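Local coordinates for protein tyrosine--tRNA ligase (Pyrococcus horikoshii, PDB 2CYC) that catalyses the attachment of tyrosine to its cognate tRNA, first activating the amino acid with ATP and then passing it to the acceptor end, at residues I196-A201 against K215-A220; P33-I38 against Q179-A184; Q230-W235 against V284-V289. One frame throughout, in Å; residues are numbered along the deposited sequence.

Contact 1 (I196-A201 against K215-A220)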
loop_
_atom_site.group_PDB
_atom_site.type_symbol
_atom_site.label_atom_id
_atom_site.label_comp_id
_atom_site.label_asym_id
_atom_site.label_seq_id
_atom_site.Cartn_x
_atom_site.Cartn_y
_atom_site.Cartn_z
ATOM N N ILE A 196 1.793 -10.607 13.014
ATOM C CA ILE A 196 0.839 -9.562 12.652
ATOM C C ILE A 196 -0.460 -10.226 12.169
ATOM O O ILE A 196 -1.556 -9.832 12.559
ATOM C CB ILE A 196 1.411 -8.654 11.545
ATOM C CG1 ILE A 196 2.601 -7.849 12.094
ATOM C CG2 ILE A 196 0.327 -7.720 11.035
ATOM C CD1 ILE A 196 3.434 -7.146 11.024
ATOM N N ALA A 197 -0.325 -11.249 11.333
ATOM C CA ALA A 197 -1.485 -11.966 10.823
ATOM C C ALA A 197 -2.357 -12.466 11.982
ATOM O O ALA A 197 -3.575 -12.341 11.956
ATOM C CB ALA A 197 -1.030 -13.142 9.968
ATOM N N ILE A 198 -1.723 -13.032 13.000
ATOM C CA ILE A 198 -2.456 -13.544 14.140
ATOM C C ILE A 198 -3.132 -12.414 14.909
ATOM O O ILE A 198 -4.271 -12.567 15.347
ATOM C CB ILE A 198 -1.520 -14.367 15.049
ATOM C CG1 ILE A 198 -1.166 -15.675 14.333
ATOM C CG2 ILE A 198 -2.180 -14.661 16.377
ATOM C CD1 ILE A 198 -0.008 -16.448 14.967
ATOM N N GLU A 199 -2.446 -11.281 15.050
ATOM C CA GLU A 199 -3.005 -10.109 15.740
ATOM C C GLU A 199 -4.244 -9.499 15.053
ATOM O O GLU A 199 -5.193 -9.095 15.726
ATOM C CB GLU A 199 -1.946 -9.006 15.860
ATOM C CG GLU A 199 -1.053 -9.091 17.091
ATOM C CD GLU A 199 0.114 -8.112 17.031
ATOM O OE1 GLU A 199 -0.073 -6.985 16.517
ATOM O OE2 GLU A 199 1.216 -8.468 17.509
ATOM N N VAL A 200 -4.243 -9.428 13.722
ATOM C CA VAL A 200 -5.373 -8.828 13.012
ATOM C C VAL A 200 -6.454 -9.798 12.537
ATOM O O VAL A 200 -7.506 -9.361 12.066
ATOM C CB VAL A 200 -4.893 -8.038 11.760
ATOM C CG1 VAL A 200 -3.802 -7.023 12.155
ATOM C CG2 VAL A 200 -4.374 -9.019 10.688
ATOM N N ALA A 201 -6.202 -11.101 12.657
ATOM C CA ALA A 201 -7.150 -12.110 12.162
ATOM C C ALA A 201 -8.628 -11.881 12.459
ATOM O O ALA A 201 -9.470 -11.940 11.560
ATOM C CB ALA A 201 -6.750 -13.499 12.666
ATOM N N LYS A 215 -14.424 -16.425 14.035
ATOM C CA LYS A 215 -13.284 -15.924 13.283
ATOM C C LYS A 215 -12.063 -16.603 13.880
ATOM O O LYS A 215 -11.809 -16.504 15.079
ATOM C CB LYS A 215 -13.163 -14.404 13.412
ATOM C CG LYS A 215 -14.161 -13.641 12.551
ATOM C CD LYS A 215 -13.935 -12.132 12.629
ATOM C CE LYS A 215 -14.939 -11.381 11.766
ATOM N NZ LYS A 215 -14.666 -9.915 11.763
ATOM N N LEU A 216 -11.316 -17.299 13.037
ATOM C CA LEU A 216 -10.142 -18.025 13.484
ATOM C C LEU A 216 -8.840 -17.275 13.269
ATOM O O LEU A 216 -8.767 -16.333 12.487
ATOM C CB LEU A 216 -10.041 -19.360 12.748
ATOM C CG LEU A 216 -11.237 -20.305 12.765
ATOM C CD1 LEU A 216 -10.887 -21.536 11.925
ATOM C CD2 LEU A 216 -11.587 -20.695 14.206
ATOM N N LYS A 217 -7.814 -17.721 13.984
ATOM C CA LYS A 217 -6.478 -17.173 13.863
ATOM C C LYS A 217 -5.679 -18.269 13.172
ATOM O O LYS A 217 -5.749 -19.434 13.558
ATOM C CB LYS A 217 -5.867 -16.891 15.238
ATOM C CG LYS A 217 -6.527 -15.731 15.967
ATOM C CD LYS A 217 -5.900 -15.478 17.326
ATOM C CE LYS A 217 -6.637 -14.348 18.043
ATOM N NZ LYS A 217 -6.037 -13.985 19.358
ATOM N N PRO A 218 -4.934 -17.921 12.124
ATOM C CA PRO A 218 -4.167 -18.985 11.479
ATOM C C PRO A 218 -3.047 -19.427 12.413
ATOM O O PRO A 218 -2.621 -18.666 13.285
ATOM C CB PRO A 218 -3.618 -18.304 10.226
ATOM C CG PRO A 218 -3.445 -16.868 10.684
ATOM C CD PRO A 218 -4.734 -16.630 11.444
ATOM N N VAL A 219 -2.590 -20.658 12.225
ATOM C CA VAL A 219 -1.496 -21.221 12.997
ATOM C C VAL A 219 -0.222 -20.982 12.182
ATOM O O VAL A 219 -0.182 -21.278 10.988
ATOM C CB VAL A 219 -1.683 -22.747 13.190
ATOM C CG1 VAL A 219 -0.428 -23.361 13.781
ATOM C CG2 VAL A 219 -2.878 -23.012 14.100
ATOM N N ALA A 220 0.804 -20.438 12.823
ATOM C CA ALA A 220 2.077 -20.184 12.154
ATOM C C ALA A 220 3.036 -21.329 12.470
ATOM O O ALA A 220 3.182 -21.716 13.631
ATOM C CB ALA A 220 2.672 -18.857 12.639
HETATM O O HOH W 1 -9.938 -14.450 10.797
#

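Contact 2 (P33-I38 against Q179-A184). With TYR (tyrosine), chain C.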
loop_
_atom_site.group_PDB
_atom_site.type_symbol
_atom_site.label_atom_id
_atom_site.label_comp_id
_atom_site.label_asym_id
_atom_site.label_seq_id
_atom_site.Cartn_x
_atom_site.Cartn_y
_atom_site.Cartn_z
ATOM N N PRO A 33 -11.081 -25.832 8.438
ATOM C CA PRO A 33 -10.390 -26.133 7.178
ATOM C C PRO A 33 -8.884 -26.063 7.402
ATOM O O PRO A 33 -8.407 -25.231 8.169
ATOM C CB PRO A 33 -10.888 -25.031 6.232
ATOM C CG PRO A 33 -11.285 -23.915 7.170
ATOM C CD PRO A 33 -11.966 -24.667 8.291
ATOM N N LEU A 34 -8.144 -26.947 6.744
ATOM C CA LEU A 34 -6.694 -26.989 6.884
ATOM C C LEU A 34 -6.031 -26.657 5.552
ATOM O O LEU A 34 -5.769 -27.539 4.730
ATOM C CB LEU A 34 -6.246 -28.380 7.368
ATOM C CG LEU A 34 -6.822 -28.798 8.728
ATOM C CD1 LEU A 34 -6.466 -30.242 9.048
ATOM C CD2 LEU A 34 -6.294 -27.866 9.794
ATOM N N GLN A 35 -5.781 -25.372 5.338
ATOM C CA GLN A 35 -5.147 -24.932 4.116
ATOM C C GLN A 35 -3.793 -24.352 4.468
ATOM O O GLN A 35 -3.690 -23.373 5.207
ATOM C CB GLN A 35 -5.996 -23.869 3.412
ATOM C CG GLN A 35 -5.312 -23.226 2.216
ATOM C CD GLN A 35 -5.176 -24.171 1.040
ATOM O OE1 GLN A 35 -4.068 -24.592 0.663
ATOM N NE2 GLN A 35 -6.306 -24.516 0.453
ATOM N N HIS A 36 -2.754 -24.976 3.938
ATOM C CA HIS A 36 -1.406 -24.518 4.171
ATOM C C HIS A 36 -0.926 -23.748 2.952
ATOM O O HIS A 36 -1.564 -23.752 1.896
ATOM C CB HIS A 36 -0.471 -25.724 4.416
ATOM C CG HIS A 36 0.926 -25.535 3.898
ATOM N ND1 HIS A 36 1.218 -25.474 2.551
ATOM C CD2 HIS A 36 2.111 -25.408 4.544
ATOM C CE1 HIS A 36 2.522 -25.323 2.390
ATOM N NE2 HIS A 36 3.088 -25.281 3.583
ATOM N N TYR A 37 0.202 -23.080 3.140
ATOM C CA TYR A 37 0.892 -22.379 2.089
ATOM C C TYR A 37 2.238 -21.932 2.628
ATOM O O TYR A 37 2.444 -21.825 3.842
ATOM C CB TYR A 37 0.088 -21.165 1.591
ATOM C CG TYR A 37 0.622 -19.796 1.994
ATOM C CD1 TYR A 37 0.918 -18.826 1.025
ATOM C CD2 TYR A 37 0.757 -19.442 3.343
ATOM C CE1 TYR A 37 1.319 -17.533 1.394
ATOM C CE2 TYR A 37 1.162 -18.156 3.724
ATOM C CZ TYR A 37 1.431 -17.208 2.748
ATOM O OH TYR A 37 1.747 -15.928 3.131
ATOM N N ILE A 38 3.160 -21.715 1.706
ATOM C CA ILE A 38 4.470 -21.176 2.021
ATOM C C ILE A 38 4.849 -20.441 0.742
ATOM O O ILE A 38 4.795 -21.000 -0.364
ATOM C CB ILE A 38 5.533 -22.265 2.438
ATOM C CG1 ILE A 38 6.891 -21.575 2.630
ATOM C CG2 ILE A 38 5.625 -23.400 1.413
ATOM C CD1 ILE A 38 7.934 -22.423 3.373
ATOM N N GLN A 179 -6.353 -16.397 0.707
ATOM C CA GLN A 179 -6.370 -17.804 0.309
ATOM C C GLN A 179 -6.967 -18.710 1.399
ATOM O O GLN A 179 -6.984 -19.930 1.246
ATOM C CB GLN A 179 -4.944 -18.277 -0.018
ATOM C CG GLN A 179 -4.209 -17.408 -1.045
ATOM C CD GLN A 179 -2.785 -17.873 -1.295
ATOM O OE1 GLN A 179 -2.530 -18.752 -2.132
ATOM N NE2 GLN A 179 -1.844 -17.293 -0.558
ATOM N N GLY A 180 -7.445 -18.110 2.488
ATOM C CA GLY A 180 -8.022 -18.875 3.587
ATOM C C GLY A 180 -7.005 -19.759 4.293
ATOM O O GLY A 180 -7.342 -20.835 4.788
ATOM N N VAL A 181 -5.757 -19.307 4.361
ATOM C CA VAL A 181 -4.698 -20.092 4.991
ATOM C C VAL A 181 -4.817 -20.228 6.518
ATOM O O VAL A 181 -4.858 -19.230 7.237
ATOM C CB VAL A 181 -3.307 -19.502 4.625
ATOM C CG1 VAL A 181 -2.205 -20.253 5.340
ATOM C CG2 VAL A 181 -3.100 -19.581 3.114
ATOM N N THR A 182 -4.889 -21.469 7.009
ATOM C CA THR A 182 -4.985 -21.721 8.451
ATOM C C THR A 182 -3.663 -22.289 8.974
ATOM O O THR A 182 -3.427 -22.330 10.180
ATOM C CB THR A 182 -6.145 -22.708 8.798
ATOM O OG1 THR A 182 -6.054 -23.873 7.968
ATOM C CG2 THR A 182 -7.506 -22.039 8.598
ATOM N N ILE A 183 -2.818 -22.751 8.055
ATOM C CA ILE A 183 -1.494 -23.266 8.412
ATOM C C ILE A 183 -0.491 -22.406 7.634
ATOM O O ILE A 183 -0.144 -22.719 6.488
ATOM C CB ILE A 183 -1.307 -24.762 8.005
ATOM C CG1 ILE A 183 -2.354 -25.644 8.700
ATOM C CG2 ILE A 183 0.110 -25.234 8.364
ATOM C CD1 ILE A 183 -2.321 -25.609 10.225
ATOM N N ALA A 184 -0.046 -21.313 8.250
ATOM C CA ALA A 184 0.899 -20.396 7.604
ATOM C C ALA A 184 2.312 -20.894 7.873
ATOM O O ALA A 184 2.824 -20.788 8.991
ATOM C CB ALA A 184 0.706 -18.972 8.142
HETATM N N TYR C . 8.799 -12.920 2.228
HETATM C CA TYR C . 9.068 -14.310 1.751
HETATM C C TYR C . 10.566 -14.519 1.537
HETATM O O TYR C . 11.319 -13.523 1.604
HETATM C CB TYR C . 8.310 -14.575 0.441
HETATM C CG TYR C . 6.802 -14.538 0.595
HETATM C CD1 TYR C . 6.144 -15.431 1.441
HETATM C CD2 TYR C . 6.030 -13.608 -0.106
HETATM C CE1 TYR C . 4.747 -15.395 1.590
HETATM C CE2 TYR C . 4.642 -13.571 0.026
HETATM C CZ TYR C . 4.006 -14.460 0.876
HETATM O OH TYR C . 2.629 -14.405 1.011
HETATM O OXT TYR C . 10.969 -15.675 1.299
#

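Contact 3 (Q230-W235 against V284-V289)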
loop_
_atom_site.group_PDB
_atom_site.type_symbol
_atom_site.label_atom_id
_atom_site.label_comp_id
_atom_site.label_asym_id
_atom_site.label_seq_id
_atom_site.Cartn_x
_atom_site.Cartn_y
_atom_site.Cartn_z
ATOM N N GLN A 230 29.948 -21.169 5.034
ATOM C CA GLN A 230 31.080 -20.264 5.239
ATOM C C GLN A 230 31.444 -20.020 6.705
ATOM O O GLN A 230 30.590 -20.107 7.591
ATOM C CB GLN A 230 30.810 -18.913 4.555
ATOM C CG GLN A 230 29.790 -18.006 5.265
ATOM C CD GLN A 230 28.345 -18.435 5.052
ATOM O OE1 GLN A 230 28.022 -19.132 4.081
ATOM N NE2 GLN A 230 27.464 -17.999 5.945
ATOM N N GLU A 231 32.717 -19.712 6.960
ATOM C CA GLU A 231 33.145 -19.444 8.327
ATOM C C GLU A 231 32.582 -18.093 8.745
ATOM O O GLU A 231 32.405 -17.204 7.913
ATOM C CB GLU A 231 34.675 -19.441 8.447
ATOM C CG GLU A 231 35.384 -18.314 7.719
ATOM C CD GLU A 231 36.489 -17.686 8.564
ATOM O OE1 GLU A 231 37.315 -18.435 9.136
ATOM O OE2 GLU A 231 36.532 -16.438 8.651
ATOM N N PRO A 232 32.289 -17.924 10.042
ATOM C CA PRO A 232 31.735 -16.681 10.594
ATOM C C PRO A 232 32.642 -15.474 10.367
ATOM O O PRO A 232 33.851 -15.620 10.196
ATOM C CB PRO A 232 31.589 -16.991 12.081
ATOM C CG PRO A 232 31.555 -18.496 12.139
ATOM C CD PRO A 232 32.561 -18.892 11.115
ATOM N N PRO A 233 32.064 -14.264 10.380
ATOM C CA PRO A 233 32.820 -13.022 10.178
ATOM C C PRO A 233 33.750 -12.771 11.361
ATOM O O PRO A 233 34.708 -12.005 11.269
ATOM C CB PRO A 233 31.721 -11.968 10.087
ATOM C CG PRO A 233 30.715 -12.489 11.076
ATOM C CD PRO A 233 30.660 -13.970 10.728
ATOM N N LYS A 234 33.452 -13.435 12.473
ATOM C CA LYS A 234 34.228 -13.298 13.695
ATOM C C LYS A 234 34.320 -14.638 14.426
ATOM O O LYS A 234 33.380 -15.439 14.395
ATOM C CB LYS A 234 33.564 -12.259 14.598
ATOM C CG LYS A 234 34.010 -12.311 16.041
ATOM C CD LYS A 234 33.210 -11.343 16.888
ATOM C CE LYS A 234 33.605 -11.453 18.345
ATOM N NZ LYS A 234 32.929 -10.422 19.171
ATOM N N TRP A 235 35.449 -14.880 15.084
ATOM C CA TRP A 235 35.634 -16.123 15.821
ATOM C C TRP A 235 36.735 -15.975 16.865
ATOM O O TRP A 235 37.779 -15.384 16.594
ATOM C CB TRP A 235 35.967 -17.257 14.849
ATOM C CG TRP A 235 35.910 -18.616 15.473
ATOM C CD1 TRP A 235 36.931 -19.283 16.093
ATOM C CD2 TRP A 235 34.759 -19.465 15.573
ATOM N NE1 TRP A 235 36.486 -20.495 16.571
ATOM C CE2 TRP A 235 35.157 -20.631 16.265
ATOM C CE3 TRP A 235 33.430 -19.352 15.146
ATOM C CZ2 TRP A 235 34.271 -21.681 16.538
ATOM C CZ3 TRP A 235 32.548 -20.395 15.418
ATOM C CH2 TRP A 235 32.975 -21.544 16.108
ATOM N N VAL A 284 30.630 -27.659 18.663
ATOM C CA VAL A 284 29.232 -28.046 18.504
ATOM C C VAL A 284 28.249 -26.896 18.692
ATOM O O VAL A 284 27.054 -27.080 18.497
ATOM C CB VAL A 284 28.827 -29.180 19.478
ATOM C CG1 VAL A 284 29.644 -30.433 19.193
ATOM C CG2 VAL A 284 29.009 -28.721 20.924
ATOM N N ARG A 285 28.746 -25.721 19.071
ATOM C CA ARG A 285 27.888 -24.547 19.268
ATOM C C ARG A 285 27.553 -23.892 17.918
ATOM O O ARG A 285 26.389 -23.634 17.611
ATOM C CB ARG A 285 28.592 -23.534 20.172
ATOM C CG ARG A 285 27.908 -22.177 20.272
ATOM C CD ARG A 285 28.876 -21.144 20.848
ATOM N NE ARG A 285 28.331 -19.787 20.889
ATOM C CZ ARG A 285 27.341 -19.400 21.687
ATOM N NH1 ARG A 285 26.919 -18.143 21.653
ATOM N NH2 ARG A 285 26.774 -20.268 22.519
ATOM N N TYR A 286 28.582 -23.607 17.126
ATOM C CA TYR A 286 28.386 -23.017 15.808
ATOM C C TYR A 286 29.148 -23.911 14.838
ATOM O O TYR A 286 30.379 -23.871 14.763
ATOM C CB TYR A 286 28.909 -21.577 15.751
ATOM C CG TYR A 286 28.583 -20.926 14.433
ATOM C CD1 TYR A 286 29.312 -21.236 13.289
ATOM C CD2 TYR A 286 27.486 -20.075 14.303
ATOM C CE1 TYR A 286 28.959 -20.730 12.048
ATOM C CE2 TYR A 286 27.120 -19.558 13.057
ATOM C CZ TYR A 286 27.862 -19.894 11.936
ATOM O OH TYR A 286 27.509 -19.416 10.697
ATOM N N ASN A 287 28.402 -24.711 14.090
ATOM C CA ASN A 287 28.988 -25.632 13.136
ATOM C C ASN A 287 27.982 -25.892 12.016
ATOM O O ASN A 287 27.039 -26.670 12.182
ATOM C CB ASN A 287 29.323 -26.927 13.888
ATOM C CG ASN A 287 30.137 -27.905 13.065
ATOM O OD1 ASN A 287 31.000 -28.609 13.602
ATOM N ND2 ASN A 287 29.858 -27.973 11.770
ATOM N N PRO A 288 28.167 -25.236 10.862
ATOM C CA PRO A 288 27.255 -25.415 9.729
ATOM C C PRO A 288 27.073 -26.876 9.326
ATOM O O PRO A 288 25.967 -27.305 8.985
ATOM C CB PRO A 288 27.908 -24.582 8.631
ATOM C CG PRO A 288 28.565 -23.471 9.422
ATOM C CD PRO A 288 29.191 -24.219 10.562
ATOM N N VAL A 289 28.155 -27.644 9.378
ATOM C CA VAL A 289 28.065 -29.036 9.000
ATOM C C VAL A 289 27.179 -29.836 9.950
ATOM O O VAL A 289 26.334 -30.613 9.494
ATOM C CB VAL A 289 29.455 -29.701 8.913
ATOM C CG1 VAL A 289 29.290 -31.179 8.576
ATOM C CG2 VAL A 289 30.301 -29.007 7.842
HETATM O O HOH W 2 28.164 -20.384 8.481
#

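Contact 1 (I196-A201 against K215-A220)
Ala-201 O and Leu-216 O meet through one water. It donates to Ala-201 O at 2.7 Å and to Leu-216 O at 2.8 Å. No direct hydrogen bond joins the two segments. The rest of the contact is apolar packing between the C-terminal part of helix 191-200 and the break in strand 214-223.

Ala-201 points its methyl group at the strand. Its CB lies 3.5 Å from Leu-216 O and 3.9 Å from Pro-218 CD, so the methyl sits over the backbone where the strand is interrupted. Ile-198 works one turn back. Its CG1 is beside the backbone N and anti to the carbonyl carbon (chi1 -71°), and it reaches Pro-218 O at 3.5 Å. The other branch, CG2, touches Lys-217 CD at 3.9 Å. The two side chains cross at about a right angle, with the extended lysine chain also running past Ile-198 O. At the end of the isoleucine, CD1 meets Ala-220 CB at 4.3 Å.

Phe-177 of helix 164-178 packs on Ala-197, Ala-201 and Pro-218 and joins that helix to the same core. Leu-19 of strand 15-19 touches Ile-198 and Ala-220.

The helix is thus held on the sheet of the Rossmann-type catalytic domain mainly by small and branched apolar groups. The water gives two backbone carbonyls a shared donor where they have no N-H from each other's segment.

Contact 2 (P33-I38 against Q179-A184)
Strands 36-40 and 183-187 run parallel here, with His-36 paired to Ile-183 and Tyr-37 to Ala-184. Gln-35 O accepts two backbone N-H groups, from Thr-182 N at 2.9 Å in the carbonyl plane and from Ile-183 N at 3.0 Å above it. The bond from Tyr-37 N to Ile-183 O is weak.

Thr-182 ties the chain ahead of the paired residues. Its OG1 lies between the backbone N and the carbonyl carbon (chi1 50°). From there it donates to Pro-33 O at 2.7 Å and accepts from Gln-35 N at 3.0 Å. Gly-180, with positive phi, ends helix 164-178 in a Schellman motif and turns the chain into the strand.

His-36 and Ile-183 pack CB to CB at 3.8 Å. His-36 ND1 is bonded to Arg-69 N. Tyr-37 and Ala-184 lie on the other face. The Tyr-37 ring crosses Val-181 at about a right angle, with CD2 at 3.7 Å from Val-181 CG1. The Gln-179 amide plane stands 85° from the ring, and its NE2, bonded to Asp-175 O, is 3.5 Å from Tyr-37 CD1.

Tyr-37 OH lies 2.8 Å from the hydroxyl OH of the bound tyrosine, which sits at the ring edge in its plane. A phenylalanine in its place would probably leave the substrate hydroxyl without this polar partner. Asp-175, near the end of helix 164-178, also bonds the substrate through OD2, consistent with strand and helix together shaping the tyrosine pocket.

Contact 3 (Q230-W235 against V284-V289)
Pro-232 and Tyr-286 make the tight part of this contact. Pro-232 CG rests 3.4 Å from Tyr-286 CE1 and 3.7 Å from CD1 of the same ring. The proline ring and the tyrosine lie alongside each other and run opposite ways. Trp-235 adds a second apolar touch. Its CZ3 meets Tyr-286 CB at 3.8 Å, and this CB lies at the indole edge, in the ring plane. Tyr-286 CG lies anti to the backbone N (chi1 -174°), on a CB that already points toward the 230-235 loop. Phe-243, Lys-247 and Met-250 of helix 240-250 also touch Tyr-286.

The other end is looser and bridged by water. One water donates to Gln-230 O at 2.6 Å and accepts from Tyr-286 OH at 2.5 Å. Nearby, Pro-288 CG comes only to 4.3 Å from Gln-230 O. The Gln-230 amide turns to other partners, with OE1 bonded to Ser-255 OG and NE2 to Met-250 O.

No direct hydrogen bond crosses between the segments. A buried tyrosine is gripped through its carbons, while its hydroxyl gives its proton to a water. Because Ser-255 belongs to the KMSKS motif, Gln-230 links this packing to the loop whose Lys-254 is predicted to bind ATP.

From the N terminus, the chain enters strand 36-40. Contact 2 closes the longest of the three loops when strand 183-187 pairs beside it, about 140 residues later. Helix 191-200 follows, and contact 1 closes a short loop as strand 214-223 returns under that helix. Contact 3 then closes a loop of 48 residues around the KMSKS region. The three are in series; none nests or crosses. Contacts 1 and 2 share the central sheet, and Val-219 N and O probably bond to Thr-182 O and Ala-184 N. Contact 3 lies apart, its nearest atoms about 20 Å from contact 2, and joins the loop before helix 240-250 to the start of helix 288-297.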